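Local coordinates for PhnB protein (Bacillus cereus, PDB 3OMS) that is of unproven function but belongs to the glyoxalase superfamily and may act as a 3-demethylubiquinone-9 3-methyltransferase, at residues D105-M110 with W123-Y128; F79-S84 with G129-L134. All blocks are in the same frame, centred on the assembly; numbering follows the deposited sequence.

Contact 1 (D105-M110 with W123-Y128)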
ATOM      1  N   ASP A 105     -17.536   2.099  12.065  1.00 33.82           N
ATOM      2  CA  ASP A 105     -16.524   2.494  13.063  1.00 35.04           C
ATOM      3  C   ASP A 105     -15.251   3.050  12.406  1.00 33.80           C
ATOM      4  O   ASP A 105     -14.173   3.035  12.993  1.00 32.68           O
ATOM      5  CB  ASP A 105     -16.223   1.315  14.006  1.00 35.15           C
ATOM      6  CG  ASP A 105     -17.395   0.999  14.931  1.00 41.86           C
ATOM      7  OD1 ASP A 105     -18.275   1.861  15.117  1.00 43.95           O
ATOM      8  OD2 ASP A 105     -17.436  -0.102  15.471  1.00 46.42           O
ATOM      9  N   GLY A 106     -15.408   3.565  11.185  1.00 32.72           N
ATOM     10  CA  GLY A 106     -14.320   4.198  10.428  1.00 30.85           C
ATOM     11  C   GLY A 106     -14.431   5.702  10.480  1.00 31.20           C
ATOM     12  O   GLY A 106     -15.109   6.260  11.325  1.00 31.32           O
ATOM     13  N   ALA A 107     -13.696   6.369   9.611  1.00 28.77           N
ATOM     14  CA  ALA A 107     -13.628   7.800   9.581  1.00 29.69           C
ATOM     15  C   ALA A 107     -13.807   8.185   8.114  1.00 28.74           C
ATOM     16  O   ALA A 107     -13.148   7.635   7.239  1.00 26.88           O
ATOM     17  CB  ALA A 107     -12.234   8.335  10.167  1.00 31.25           C
ATOM     18  N   ILE A 108     -14.740   9.094   7.836  1.00 28.71           N
ATOM     19  CA  ILE A 108     -14.966   9.494   6.456  1.00 28.09           C
ATOM     20  C   ILE A 108     -14.062  10.652   6.088  1.00 28.52           C
ATOM     21  O   ILE A 108     -14.036  11.675   6.764  1.00 29.70           O
ATOM     22  CB  ILE A 108     -16.423   9.910   6.222  1.00 28.66           C
ATOM     23  CG1 ILE A 108     -17.380   8.802   6.670  1.00 29.30           C
ATOM     24  CG2 ILE A 108     -16.654  10.294   4.765  1.00 29.87           C
ATOM     25  CD1 ILE A 108     -17.164   7.390   6.026  1.00 27.37           C
ATOM     26  N   LEU A 109     -13.352  10.514   4.985  1.00 27.67           N
ATOM     27  CA  LEU A 109     -12.506  11.587   4.507  1.00 28.74           C
ATOM     28  C   LEU A 109     -13.245  12.395   3.417  1.00 29.62           C
ATOM     29  O   LEU A 109     -13.228  13.634   3.430  1.00 31.14           O
ATOM     30  CB  LEU A 109     -11.193  11.009   4.002  1.00 28.32           C
ATOM     31  CG  LEU A 109     -10.394  10.226   5.048  1.00 27.08           C
ATOM     32  CD1 LEU A 109      -9.017   9.754   4.506  1.00 30.06           C
ATOM     33  CD2 LEU A 109     -10.230  11.185   6.264  1.00 32.87           C
HETATM   34  N   MSE A 110     -13.847  11.669   2.469  1.00 28.58           N
HETATM   35  CA  MSE A 110     -14.770  12.210   1.479  1.00 30.57           C
HETATM   36  C   MSE A 110     -15.973  11.276   1.367  1.00 29.55           C
HETATM   37  O   MSE A 110     -15.828  10.085   1.014  1.00 27.81           O
HETATM   38  CB  MSE A 110     -14.084  12.386   0.106  1.00 30.49           C
HETATM   39  CG  MSE A 110     -12.929  13.369   0.213  1.00 33.68           C
HETATM   40 SE   MSE A 110     -11.941  13.520  -1.489  0.65 41.06          SE
HETATM   41  CE  MSE A 110     -13.262  14.544  -2.430  1.00 42.77           C
ATOM     42  N   TRP A 123     -13.904   8.247   0.042  1.00 27.74           N
ATOM     43  CA  TRP A 123     -12.588   8.002   0.646  1.00 26.69           C
ATOM     44  C   TRP A 123     -12.806   7.923   2.144  1.00 26.66           C
ATOM     45  O   TRP A 123     -13.463   8.772   2.740  1.00 26.84           O
ATOM     46  CB  TRP A 123     -11.616   9.140   0.308  1.00 28.05           C
ATOM     47  CG  TRP A 123     -10.165   8.857   0.532  1.00 29.85           C
ATOM     48  CD1 TRP A 123      -9.614   7.906   1.320  1.00 31.41           C
ATOM     49  CD2 TRP A 123      -9.068   9.560  -0.068  1.00 38.33           C
ATOM     50  NE1 TRP A 123      -8.239   7.991   1.288  1.00 32.52           N
ATOM     51  CE2 TRP A 123      -7.882   9.000   0.439  1.00 36.57           C
ATOM     52  CE3 TRP A 123      -8.978  10.600  -1.002  1.00 40.22           C
ATOM     53  CZ2 TRP A 123      -6.599   9.417   0.005  1.00 40.09           C
ATOM     54  CZ3 TRP A 123      -7.700  11.050  -1.398  1.00 43.69           C
ATOM     55  CH2 TRP A 123      -6.535  10.451  -0.889  1.00 41.90           C
ATOM     56  N   LEU A 124     -12.303   6.864   2.745  1.00 25.87           N
ATOM     57  CA  LEU A 124     -12.443   6.677   4.186  1.00 25.23           C
ATOM     58  C   LEU A 124     -11.236   5.984   4.770  1.00 25.72           C
ATOM     59  O   LEU A 124     -10.377   5.462   4.010  1.00 25.47           O
ATOM     60  CB  LEU A 124     -13.682   5.819   4.469  1.00 25.73           C
ATOM     61  CG  LEU A 124     -13.869   4.454   3.763  1.00 27.41           C
ATOM     62  CD1 LEU A 124     -12.935   3.412   4.435  1.00 28.43           C
ATOM     63  CD2 LEU A 124     -15.335   4.007   3.892  1.00 29.47           C
ATOM     64  N   ASN A 125     -11.160   5.998   6.101  1.00 25.19           N
ATOM     65  CA  ASN A 125     -10.326   5.056   6.848  1.00 25.06           C
ATOM     66  C   ASN A 125     -11.194   4.045   7.508  1.00 26.02           C
ATOM     67  O   ASN A 125     -12.217   4.398   8.080  1.00 26.16           O
ATOM     68  CB  ASN A 125      -9.522   5.779   7.934  1.00 25.52           C
ATOM     69  CG  ASN A 125      -8.564   6.830   7.389  1.00 25.64           C
ATOM     70  OD1 ASN A 125      -8.351   7.864   8.051  1.00 33.67           O
ATOM     71  ND2 ASN A 125      -7.916   6.563   6.284  1.00 24.05           N
ATOM     72  N   ASP A 126     -10.857   2.769   7.405  1.00 25.07           N
ATOM     73  CA  ASP A 126     -11.695   1.766   8.045  1.00 25.27           C
ATOM     74  C   ASP A 126     -11.419   1.716   9.565  1.00 25.47           C
ATOM     75  O   ASP A 126     -10.603   2.483  10.120  1.00 27.16           O
ATOM     76  CB  ASP A 126     -11.555   0.420   7.323  1.00 24.66           C
ATOM     77  CG  ASP A 126     -10.195  -0.217   7.526  1.00 25.16           C
ATOM     78  OD1 ASP A 126      -9.499   0.226   8.482  1.00 24.13           O
ATOM     79  OD2 ASP A 126      -9.881  -1.169   6.756  1.00 26.42           O
ATOM     80  N   LYS A 127     -12.124   0.842  10.251  1.00 28.72           N
ATOM     81  CA  LYS A 127     -12.027   0.738  11.701  1.00 30.25           C
ATOM     82  C   LYS A 127     -10.607   0.400  12.172  1.00 31.22           C
ATOM     83  O   LYS A 127     -10.305   0.523  13.353  1.00 30.89           O
ATOM     84  CB  LYS A 127     -13.014  -0.294  12.255  1.00 31.75           C
ATOM     85  CG  LYS A 127     -12.749  -1.765  11.907  1.00 33.64           C
ATOM     86  CD  LYS A 127     -13.776  -2.702  12.523  1.00 40.27           C
ATOM     87  CE  LYS A 127     -15.132  -2.688  11.790  1.00 44.48           C
ATOM     88  NZ  LYS A 127     -15.230  -3.236  10.395  1.00 42.56           N
ATOM     89  N   TYR A 128      -9.782  -0.139  11.276  1.00 30.28           N
ATOM     90  CA  TYR A 128      -8.399  -0.466  11.618  1.00 31.26           C
ATOM     91  C   TYR A 128      -7.446   0.662  11.308  1.00 30.69           C
ATOM     92  O   TYR A 128      -6.256   0.555  11.593  1.00 32.17           O
ATOM     93  CB  TYR A 128      -7.980  -1.777  10.890  1.00 31.28           C
ATOM     94  CG  TYR A 128      -8.935  -2.921  11.134  1.00 30.30           C
ATOM     95  CD1 TYR A 128      -8.971  -3.563  12.366  1.00 32.57           C
ATOM     96  CD2 TYR A 128      -9.853  -3.320  10.161  1.00 29.13           C
ATOM     97  CE1 TYR A 128      -9.872  -4.574  12.623  1.00 34.63           C
ATOM     98  CE2 TYR A 128     -10.724  -4.305  10.408  1.00 30.51           C
ATOM     99  CZ  TYR A 128     -10.743  -4.939  11.638  1.00 32.45           C
ATOM    100  OH  TYR A 128     -11.660  -5.936  11.884  1.00 37.63           O
TER
HETATM  101  O   HOH W   1     -12.201   2.117  15.038  1.00 39.94           O
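L109 and M110 both face W123 across two antiparallel strands, a classic beta bulge in the outer strand 107-111 of a sheet that has four strands within this chain of glyoxalase-type fold. The carbonyl O of W123 takes two backbone N-H groups at once, from L109 N at 2.8 Å and from M110 N, and both donors approach from the same face of its plane. The strands stay paired past the bulge, where W123 N returns a bond to M110 O at 2.8 Å. Before it, A107 and N125 form a hydrogen-bonded pair with bonds in both directions.

L109 places CD1 over the five-membered ring of the W123 indole, 4.0 Å from its centroid and 24° off the normal, a CH-pi contact. L109 CG is anti to the carbonyl carbon (chi1 -59°), and from there CD1 extends over the indole. The same methyl also touches the N125 amide, 3.8 Å from ND2. The ring NE1 of W123 donates to S131 OG on the next strand; M16 of the second subunit packs on W123. The selenium of M110 reaches the benzo side of that ring at CE3, 4.2 Å away.

I108 and L124 point to the other side of the sheet, where I108 CD1 lies 4.1 Å from L124 CB and both residues pack on A103 of helix 92-103. Where the pairing ends, D126 OD1 accepts from Y128 N in an Asx turn, and one water donates to both D105 O and K127 O, 3.0 Å from each.

Contact 2 (F79-S84 with G129-L134)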
ATOM      1  N   PHE A  79      -1.301   3.205  10.243  1.00 28.14           N
ATOM      2  CA  PHE A  79      -1.672   3.511   8.879  1.00 27.80           C
ATOM      3  C   PHE A  79      -1.992   4.957   8.746  1.00 28.46           C
ATOM      4  O   PHE A  79      -2.501   5.575   9.711  1.00 27.05           O
ATOM      5  CB  PHE A  79      -2.883   2.686   8.437  1.00 26.93           C
ATOM      6  CG  PHE A  79      -2.699   1.211   8.596  1.00 26.99           C
ATOM      7  CD1 PHE A  79      -1.948   0.489   7.661  1.00 27.98           C
ATOM      8  CD2 PHE A  79      -3.315   0.522   9.653  1.00 27.13           C
ATOM      9  CE1 PHE A  79      -1.784  -0.874   7.821  1.00 28.39           C
ATOM     10  CE2 PHE A  79      -3.158  -0.852   9.809  1.00 29.55           C
ATOM     11  CZ  PHE A  79      -2.396  -1.541   8.902  1.00 29.08           C
ATOM     12  N   THR A  80      -1.654   5.532   7.583  1.00 28.07           N
ATOM     13  CA  THR A  80      -2.072   6.889   7.260  1.00 28.55           C
ATOM     14  C   THR A  80      -2.712   6.881   5.854  1.00 27.75           C
ATOM     15  O   THR A  80      -2.583   5.891   5.117  1.00 26.95           O
ATOM     16  CB  THR A  80      -0.936   7.906   7.281  1.00 29.74           C
ATOM     17  OG1 THR A  80      -0.061   7.722   6.138  1.00 25.83           O
ATOM     18  CG2 THR A  80      -0.114   7.863   8.601  1.00 30.15           C
ATOM     19  N   PRO A  81      -3.371   7.979   5.485  1.00 27.08           N
ATOM     20  CA  PRO A  81      -3.901   8.055   4.121  1.00 26.91           C
ATOM     21  C   PRO A  81      -2.855   8.254   3.037  1.00 27.12           C
ATOM     22  O   PRO A  81      -3.225   8.260   1.866  1.00 26.53           O
ATOM     23  CB  PRO A  81      -4.833   9.269   4.172  1.00 27.72           C
ATOM     24  CG  PRO A  81      -5.303   9.310   5.661  1.00 28.97           C
ATOM     25  CD  PRO A  81      -3.969   9.032   6.348  1.00 29.28           C
ATOM     26  N   ALA A  82      -1.564   8.371   3.390  1.00 26.26           N
ATOM     27  CA  ALA A  82      -0.546   8.625   2.359  1.00 26.44           C
ATOM     28  C   ALA A  82      -0.427   7.416   1.393  1.00 25.50           C
ATOM     29  O   ALA A  82      -0.074   7.600   0.224  1.00 26.13           O
ATOM     30  CB  ALA A  82       0.808   8.986   2.940  1.00 25.81           C
HETATM   31  N   MSE A  83      -0.593   6.210   1.892  1.00 24.93           N
HETATM   32  CA  MSE A  83      -0.704   5.010   1.037  1.00 25.11           C
HETATM   33  C   MSE A  83      -2.044   4.396   1.289  1.00 24.85           C
HETATM   34  O   MSE A  83      -2.329   3.975   2.443  1.00 24.17           O
HETATM   35  CB  MSE A  83       0.396   3.992   1.287  1.00 25.15           C
HETATM   36  CG  MSE A  83       0.434   2.947   0.119  1.00 27.87           C
HETATM   37 SE   MSE A  83       1.780   1.622   0.443  0.65 31.64          SE
HETATM   38  CE  MSE A  83       3.362   2.816   0.441  1.00 29.67           C
ATOM     39  N   SER A  84      -2.879   4.426   0.238  1.00 24.13           N
ATOM     40  CA  SER A  84      -4.260   3.935   0.285  1.00 23.28           C
ATOM     41  C   SER A  84      -4.537   2.835  -0.769  1.00 22.71           C
ATOM     42  O   SER A  84      -3.743   2.601  -1.715  1.00 23.13           O
ATOM     43  CB  SER A  84      -5.249   5.084   0.104  1.00 24.14           C
ATOM     44  OG  SER A  84      -5.071   5.749  -1.139  1.00 25.72           O
ATOM     45  N   GLY A 129      -7.932   1.715  10.647  1.00 29.43           N
ATOM     46  CA  GLY A 129      -7.126   2.823  10.237  1.00 29.78           C
ATOM     47  C   GLY A 129      -6.603   2.755   8.804  1.00 27.41           C
ATOM     48  O   GLY A 129      -5.959   3.714   8.336  1.00 27.91           O
ATOM     49  N   VAL A 130      -6.911   1.674   8.099  1.00 25.84           N
ATOM     50  CA  VAL A 130      -6.475   1.478   6.716  1.00 25.47           C
ATOM     51  C   VAL A 130      -7.304   2.349   5.769  1.00 25.25           C
ATOM     52  O   VAL A 130      -8.545   2.407   5.907  1.00 23.95           O
ATOM     53  CB  VAL A 130      -6.587   0.010   6.264  1.00 24.53           C
ATOM     54  CG1 VAL A 130      -6.262  -0.122   4.711  1.00 25.25           C
ATOM     55  CG2 VAL A 130      -5.638  -0.837   7.093  1.00 25.15           C
ATOM     56  N   SER A 131      -6.629   3.093   4.887  1.00 23.43           N
ATOM     57  CA  SER A 131      -7.316   4.080   4.022  1.00 23.98           C
ATOM     58  C   SER A 131      -7.720   3.446   2.683  1.00 25.36           C
ATOM     59  O   SER A 131      -6.874   2.836   1.939  1.00 25.05           O
ATOM     60  CB  SER A 131      -6.418   5.253   3.768  1.00 25.22           C
ATOM     61  OG  SER A 131      -7.117   6.409   3.341  1.00 25.21           O
ATOM     62  N   TRP A 132      -9.001   3.624   2.365  1.00 25.93           N
ATOM     63  CA  TRP A 132      -9.613   3.084   1.161  1.00 25.77           C
ATOM     64  C   TRP A 132     -10.301   4.182   0.337  1.00 26.88           C
ATOM     65  O   TRP A 132     -11.041   5.051   0.875  1.00 25.65           O
ATOM     66  CB  TRP A 132     -10.681   2.085   1.544  1.00 26.74           C
ATOM     67  CG  TRP A 132     -10.253   0.854   2.256  1.00 24.28           C
ATOM     68  CD1 TRP A 132     -10.081   0.718   3.590  1.00 24.50           C
ATOM     69  CD2 TRP A 132     -10.007  -0.440   1.681  1.00 24.32           C
ATOM     70  NE1 TRP A 132      -9.755  -0.573   3.897  1.00 25.11           N
ATOM     71  CE2 TRP A 132      -9.677  -1.306   2.743  1.00 23.36           C
ATOM     72  CE3 TRP A 132     -10.043  -0.947   0.383  1.00 25.60           C
ATOM     73  CZ2 TRP A 132      -9.394  -2.666   2.553  1.00 28.89           C
ATOM     74  CZ3 TRP A 132      -9.714  -2.288   0.185  1.00 28.31           C
ATOM     75  CH2 TRP A 132      -9.419  -3.140   1.274  1.00 26.90           C
ATOM     76  N   GLN A 133     -10.072   4.123  -0.981  1.00 27.31           N
ATOM     77  CA  GLN A 133     -10.769   4.986  -1.927  1.00 28.70           C
ATOM     78  C   GLN A 133     -11.580   4.061  -2.801  1.00 29.29           C
ATOM     79  O   GLN A 133     -11.142   2.966  -3.195  1.00 29.60           O
ATOM     80  CB  GLN A 133      -9.833   5.783  -2.842  1.00 30.37           C
ATOM     81  CG  GLN A 133      -8.935   6.789  -2.122  1.00 29.44           C
ATOM     82  CD  GLN A 133      -8.063   7.532  -3.098  1.00 30.49           C
ATOM     83  OE1 GLN A 133      -8.560   8.223  -3.995  1.00 31.51           O
ATOM     84  NE2 GLN A 133      -6.743   7.379  -2.953  1.00 27.24           N
ATOM     85  N   LEU A 134     -12.790   4.479  -3.098  1.00 30.39           N
ATOM     86  CA  LEU A 134     -13.688   3.643  -3.892  1.00 31.84           C
ATOM     87  C   LEU A 134     -14.268   4.475  -4.997  1.00 32.81           C
ATOM     88  O   LEU A 134     -14.651   5.608  -4.766  1.00 32.94           O
ATOM     89  CB  LEU A 134     -14.788   3.085  -3.023  1.00 31.98           C
ATOM     90  CG  LEU A 134     -14.350   2.071  -1.971  1.00 35.37           C
ATOM     91  CD1 LEU A 134     -13.948   2.785  -0.689  1.00 34.96           C
ATOM     92  CD2 LEU A 134     -15.509   1.139  -1.768  1.00 38.21           C
TER
HETATM   93  O   HOH W   2      -5.120   5.755  10.313  1.00 46.26           O
HETATM   94  O   HOH W   3      -3.767   3.487   4.772  1.00 17.97           O
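V130 sets its CG2 methyl squarely over the F79 ring, 3.6 Å from the ring centroid and only 7° off the normal, so that all six ring carbons are nearly equidistant from it. This CH-pi contact follows from the V130 torsion: CG1 is anti to the backbone N (chi1 174°), which leaves CG2 anti to the carbonyl carbon and over the ring. F79 also packs edge-to-face with F17, and its CB lies 3.2 Å from G129 O.

Farther on, S84 and S131 point their CB atoms at each other, 3.8 Å apart, while their hydroxyls go separate ways. S131 OG, already taken by the W123 indole N-H, lies 3.7 Å from P81 CA. S84 OG instead accepts from Q133 NE2 at 3.0 Å, lying almost in the plane of the Q133 amide.

Here strand 83-89, at one edge of its sheet within the chain, starts parallel to strand 131-136, entered through a type I turn from T80 to M83. T80 OG1 accepts from A82 N, an ST turn, and is also hydrogen-bonded to T78 O of the second subunit. M83 and S84 pair with an antiparallel strand of that subunit, continuing the sheet across the dimer interface.

Two waters bridge the segments ahead of the strand pairing: one donates to F79 O and G129 O, while the other accepts from S131 N and lies 2.7 Å from T80 O.

Contacts 1 and 2 lie about 8 Å apart, centre to centre, on one mixed sheet whose strand order is 83-89, 131-136, 121-125, 107-111. Contact 1 joins the last two strands and contact 2 the first two, and the central pair, 121-125 beside 131-136, couples them: L124 O lies 2.8 Å from W132 N, a probable hydrogen bond. From the turn of contact 1, D126 reaches across with its carboxylate, OD1 accepting from V130 N and OD2 from W132 NE1; OD2 is also hydrogen-bonded to Y28 OH on helix 21-29. P81 of contact 2 in turn packs on L109 and N125. Both contacts touch the second subunit, contact 2 much more extensively.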